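Local coordinates for protein aspartokinase (Clostridium acetobutylicum, PDB 3TVI) that probably catalyses the ATP-dependent phosphorylation of the beta-carboxyl group of L-aspartate, an early step in making threonine, methionine and lysine, at residues 257-265 with 272-280. Numbering follows the deposited sequence.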
ATOM      1  N   SER B 257       7.630 -27.209 -16.010  1.00 94.38           N
ATOM      2  CA  SER B 257       7.509 -28.646 -15.785  1.00 91.33           C
ATOM      3  C   SER B 257       7.574 -28.860 -14.280  1.00 86.58           C
ATOM      4  O   SER B 257       7.762 -27.903 -13.534  1.00 84.83           O
ATOM      5  CB  SER B 257       8.620 -29.407 -16.512  1.00 93.82           C
ATOM      6  OG  SER B 257       8.125 -30.617 -17.065  1.00 97.29           O
ATOM      7  N   GLY B 258       7.421 -30.095 -13.818  1.00 83.98           N
ATOM      8  CA  GLY B 258       7.289 -30.341 -12.374  1.00 83.32           C
ATOM      9  C   GLY B 258       8.555 -30.788 -11.665  1.00 79.59           C
ATOM     10  O   GLY B 258       8.496 -31.632 -10.772  1.00 81.67           O
ATOM     11  N   ILE B 259       9.695 -30.207 -12.034  1.00 73.79           N
ATOM     12  CA  ILE B 259      10.999 -30.748 -11.637  1.00 67.28           C
ATOM     13  C   ILE B 259      11.433 -30.223 -10.272  1.00 62.17           C
ATOM     14  O   ILE B 259      11.645 -29.026 -10.100  1.00 62.60           O
ATOM     15  CB  ILE B 259      12.077 -30.433 -12.688  1.00 66.75           C
ATOM     16  CG1 ILE B 259      11.637 -30.956 -14.062  1.00 68.03           C
ATOM     17  CG2 ILE B 259      13.406 -31.051 -12.286  1.00 67.52           C
ATOM     18  CD1 ILE B 259      12.777 -31.237 -15.020  1.00 68.47           C
ATOM     19  N   PRO B 260      11.554 -31.116  -9.285  1.00 57.04           N
ATOM     20  CA  PRO B 260      11.914 -30.626  -7.972  1.00 55.40           C
ATOM     21  C   PRO B 260      13.403 -30.312  -7.880  1.00 55.48           C
ATOM     22  O   PRO B 260      14.224 -31.026  -8.451  1.00 57.58           O
ATOM     23  CB  PRO B 260      11.540 -31.784  -7.060  1.00 55.32           C
ATOM     24  CG  PRO B 260      11.665 -32.989  -7.906  1.00 56.36           C
ATOM     25  CD  PRO B 260      11.324 -32.565  -9.296  1.00 56.87           C
ATOM     26  N   ILE B 261      13.729 -29.234  -7.179  1.00 53.95           N
ATOM     27  CA  ILE B 261      15.096 -28.863  -6.885  1.00 52.13           C
ATOM     28  C   ILE B 261      15.401 -29.200  -5.439  1.00 53.23           C
ATOM     29  O   ILE B 261      14.617 -28.879  -4.548  1.00 53.80           O
ATOM     30  CB  ILE B 261      15.292 -27.357  -7.027  1.00 50.95           C
ATOM     31  CG1 ILE B 261      14.940 -26.910  -8.438  1.00 51.71           C
ATOM     32  CG2 ILE B 261      16.718 -26.972  -6.683  1.00 50.58           C
ATOM     33  CD1 ILE B 261      15.130 -25.426  -8.653  1.00 51.87           C
ATOM     34  N   ASN B 262      16.549 -29.824  -5.202  1.00 54.09           N
ATOM     35  CA  ASN B 262      17.015 -30.088  -3.849  1.00 54.36           C
ATOM     36  C   ASN B 262      18.271 -29.268  -3.566  1.00 54.15           C
ATOM     37  O   ASN B 262      19.330 -29.541  -4.133  1.00 54.86           O
ATOM     38  CB  ASN B 262      17.305 -31.581  -3.686  1.00 56.25           C
ATOM     39  CG  ASN B 262      17.778 -31.943  -2.288  1.00 57.64           C
ATOM     40  OD1 ASN B 262      18.188 -31.077  -1.514  1.00 58.48           O
ATOM     41  ND2 ASN B 262      17.744 -33.238  -1.966  1.00 57.67           N
ATOM     42  N   ILE B 263      18.155 -28.260  -2.700  1.00 53.57           N
ATOM     43  CA  ILE B 263      19.328 -27.500  -2.269  1.00 52.23           C
ATOM     44  C   ILE B 263      20.104 -28.359  -1.288  1.00 53.20           C
ATOM     45  O   ILE B 263      19.560 -28.792  -0.281  1.00 53.94           O
ATOM     46  CB  ILE B 263      18.969 -26.155  -1.621  1.00 51.04           C
ATOM     47  CG1 ILE B 263      18.863 -25.063  -2.681  1.00 50.67           C
ATOM     48  CG2 ILE B 263      20.061 -25.723  -0.664  1.00 51.51           C
ATOM     49  CD1 ILE B 263      17.849 -25.343  -3.761  1.00 51.02           C
ATOM     50  N   LYS B 264      21.375 -28.607  -1.592  1.00 53.57           N
ATOM     51  CA  LYS B 264      22.195 -29.532  -0.814  1.00 53.13           C
ATOM     52  C   LYS B 264      23.577 -28.940  -0.513  1.00 52.59           C
ATOM     53  O   LYS B 264      24.001 -27.968  -1.151  1.00 50.81           O
ATOM     54  CB  LYS B 264      22.304 -30.860  -1.570  1.00 53.04           C
ATOM     55  CG  LYS B 264      21.978 -32.070  -0.712  1.00 54.46           C
ATOM     56  CD  LYS B 264      21.186 -33.115  -1.478  1.00 54.97           C
ATOM     57  CE  LYS B 264      20.639 -34.205  -0.563  1.00 56.07           C
ATOM     58  NZ  LYS B 264      21.700 -34.849   0.260  1.00 56.56           N
ATOM     59  N   ASN B 265      24.265 -29.523   0.468  1.00 53.16           N
ATOM     60  CA  ASN B 265      25.563 -29.005   0.924  1.00 53.50           C
ATOM     61  C   ASN B 265      26.749 -29.920   0.589  1.00 52.70           C
ATOM     62  O   ASN B 265      26.868 -31.009   1.143  1.00 52.84           O
ATOM     63  CB  ASN B 265      25.507 -28.770   2.430  1.00 54.90           C
ATOM     64  CG  ASN B 265      26.768 -28.128   2.972  1.00 55.43           C
ATOM     65  OD1 ASN B 265      27.617 -27.653   2.213  1.00 54.93           O
ATOM     66  ND2 ASN B 265      26.893 -28.111   4.300  1.00 55.90           N
ATOM     67  N   PRO B 272      20.007 -33.641   4.606  1.00 57.68           N
ATOM     68  CA  PRO B 272      18.984 -33.579   3.576  1.00 56.57           C
ATOM     69  C   PRO B 272      18.730 -32.139   3.222  1.00 55.38           C
ATOM     70  O   PRO B 272      18.999 -31.238   4.022  1.00 56.04           O
ATOM     71  CB  PRO B 272      17.760 -34.211   4.239  1.00 56.64           C
ATOM     72  CG  PRO B 272      18.032 -34.209   5.710  1.00 57.86           C
ATOM     73  CD  PRO B 272      19.416 -33.693   5.954  1.00 58.08           C
ATOM     74  N   GLY B 273      18.241 -31.901   2.023  1.00 54.88           N
ATOM     75  CA  GLY B 273      18.054 -30.527   1.606  1.00 55.09           C
ATOM     76  C   GLY B 273      16.744 -29.902   2.033  1.00 54.14           C
ATOM     77  O   GLY B 273      15.927 -30.498   2.732  1.00 53.37           O
ATOM     78  N   THR B 274      16.562 -28.669   1.613  1.00 53.69           N
ATOM     79  CA  THR B 274      15.236 -28.168   1.430  1.00 55.07           C
ATOM     80  C   THR B 274      14.922 -28.557  -0.002  1.00 55.51           C
ATOM     81  O   THR B 274      15.824 -28.659  -0.837  1.00 55.61           O
ATOM     82  CB  THR B 274      15.156 -26.661   1.671  1.00 54.77           C
ATOM     83  OG1 THR B 274      15.966 -25.983   0.713  1.00 56.93           O
ATOM     84  CG2 THR B 274      15.647 -26.347   3.079  1.00 54.61           C
ATOM     85  N   LEU B 275      13.649 -28.806  -0.270  1.00 55.89           N
ATOM     86  CA  LEU B 275      13.231 -29.453  -1.498  1.00 56.06           C
ATOM     87  C   LEU B 275      12.182 -28.572  -2.184  1.00 57.08           C
ATOM     88  O   LEU B 275      10.996 -28.627  -1.859  1.00 59.85           O
ATOM     89  CB  LEU B 275      12.685 -30.844  -1.153  1.00 56.15           C
ATOM     90  CG  LEU B 275      12.562 -31.897  -2.253  1.00 56.34           C
ATOM     91  CD1 LEU B 275      13.815 -31.936  -3.114  1.00 56.37           C
ATOM     92  CD2 LEU B 275      12.290 -33.262  -1.646  1.00 56.28           C
ATOM     93  N   ILE B 276      12.629 -27.750  -3.128  1.00 56.07           N
ATOM     94  CA  ILE B 276      11.781 -26.719  -3.713  1.00 54.93           C
ATOM     95  C   ILE B 276      10.848 -27.345  -4.740  1.00 57.09           C
ATOM     96  O   ILE B 276      11.274 -27.700  -5.837  1.00 56.66           O
ATOM     97  CB  ILE B 276      12.605 -25.601  -4.373  1.00 53.69           C
ATOM     98  CG1 ILE B 276      13.620 -25.018  -3.373  1.00 53.41           C
ATOM     99  CG2 ILE B 276      11.682 -24.520  -4.914  1.00 52.16           C
ATOM    100  CD1 ILE B 276      14.734 -24.196  -3.995  1.00 51.95           C
ATOM    101  N   LEU B 277       9.574 -27.468  -4.367  1.00 61.20           N
ATOM    102  CA  LEU B 277       8.551 -28.157  -5.171  1.00 63.88           C
ATOM    103  C   LEU B 277       7.745 -27.190  -6.030  1.00 66.67           C
ATOM    104  O   LEU B 277       7.991 -25.986  -6.021  1.00 66.89           O
ATOM    105  CB  LEU B 277       7.601 -28.918  -4.243  1.00 64.12           C
ATOM    106  CG  LEU B 277       8.068 -30.243  -3.631  1.00 64.47           C
ATOM    107  CD1 LEU B 277       9.475 -30.629  -4.060  1.00 63.15           C
ATOM    108  CD2 LEU B 277       7.946 -30.175  -2.110  1.00 64.06           C
ATOM    109  N   SER B 278       6.791 -27.730  -6.785  1.00 72.30           N
ATOM    110  CA  SER B 278       5.849 -26.912  -7.545  1.00 76.83           C
ATOM    111  C   SER B 278       4.684 -26.537  -6.651  1.00 79.54           C
ATOM    112  O   SER B 278       4.426 -27.207  -5.654  1.00 76.68           O
ATOM    113  CB  SER B 278       5.334 -27.664  -8.774  1.00 77.44           C
ATOM    114  OG  SER B 278       4.982 -26.750  -9.795  1.00 78.73           O
ATOM    115  N   ASP B 279       3.979 -25.470  -7.017  1.00 86.64           N
ATOM    116  CA  ASP B 279       2.817 -25.025  -6.242  1.00 95.17           C
ATOM    117  C   ASP B 279       1.746 -26.119  -6.151  1.00 96.68           C
ATOM    118  O   ASP B 279       1.343 -26.502  -5.050  1.00 98.55           O
ATOM    119  CB  ASP B 279       2.230 -23.725  -6.816  1.00 98.58           C
ATOM    120  CG  ASP B 279       3.151 -22.521  -6.607  1.00101.39           C
ATOM    121  OD1 ASP B 279       3.242 -21.681  -7.532  1.00106.26           O
ATOM    122  OD2 ASP B 279       3.782 -22.415  -5.527  1.00 97.36           O
ATOM    123  N   THR B 280       1.306 -26.639  -7.294  1.00 98.01           N
ATOM    124  CA  THR B 280       0.344 -27.753  -7.298  1.00101.41           C
ATOM    125  C   THR B 280       0.996 -29.114  -6.953  1.00 99.57           C
ATOM    126  O   THR B 280       0.291 -30.101  -6.721  1.00 96.78           O
ATOM    127  CB  THR B 280      -0.430 -27.845  -8.639  1.00103.43           C
ATOM    128  OG1 THR B 280       0.485 -28.014  -9.731  1.00101.89           O
ATOM    129  CG2 THR B 280      -1.276 -26.581  -8.861  1.00101.06           C
TER
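Ile263 and Ile276 meet end to end on the buried face of a beta hairpin, their CD1 methyls 3.3 Å apart. In Ile276, CG1 lies beside the backbone N and the chain then runs extended (chi2 164°), which lifts CD1 off the sheet and slants it back toward Ile263, two residues beyond Ile261, which pairs with Ile276. The Ile263 chain is bent instead, and the two side chains cross at a slant. Ile261 stands directly opposite Ile276, CB to CB at 4.2 Å; beta-branched residues suit this extended backbone and fill the face with hydrocarbon. Tyr232 and Leu235 of helix 232-240 cover Ile276, while Phe213 lies against both Ile263 and Thr274. Thr274 turns OG1 toward Ile263 CB, adding a small, partly apolar side chain to the same face.

The backbones are antiparallel. Ile261 and Ile276 form a hydrogen-bonded pair: Ile276 N donates to Ile261 O at 2.7 Å. Ile261 N returns a bond to Ile276 O at 3.2 Å. Within the amino acid kinase domain this hairpin extends the central, mostly parallel sheet: strand 261-265 pairs on its other edge with strand 203-208, which ends in Thr208, a predicted ATP-binding residue, and strand 274-277 has strand 229-231 as its parallel neighbour on the far side.

On the other face Asn262 and Leu275 make a non-hydrogen-bonded pair. With CG of Leu275 anti to its backbone N (chi1 -162°), the side chain leans across the strands and sets CD1 3.6 Å from Asn262 CB. Further along, Leu277 brings CD1 to 3.8 Å from Pro260 CB, an apolar contact between partly exposed residues. Gly273 lays its CA against Ile263 O with no side chain between the strands, and Lys264 reaches across toward the start of the second strand, where NZ hydrogen-bonds to Asp271 O.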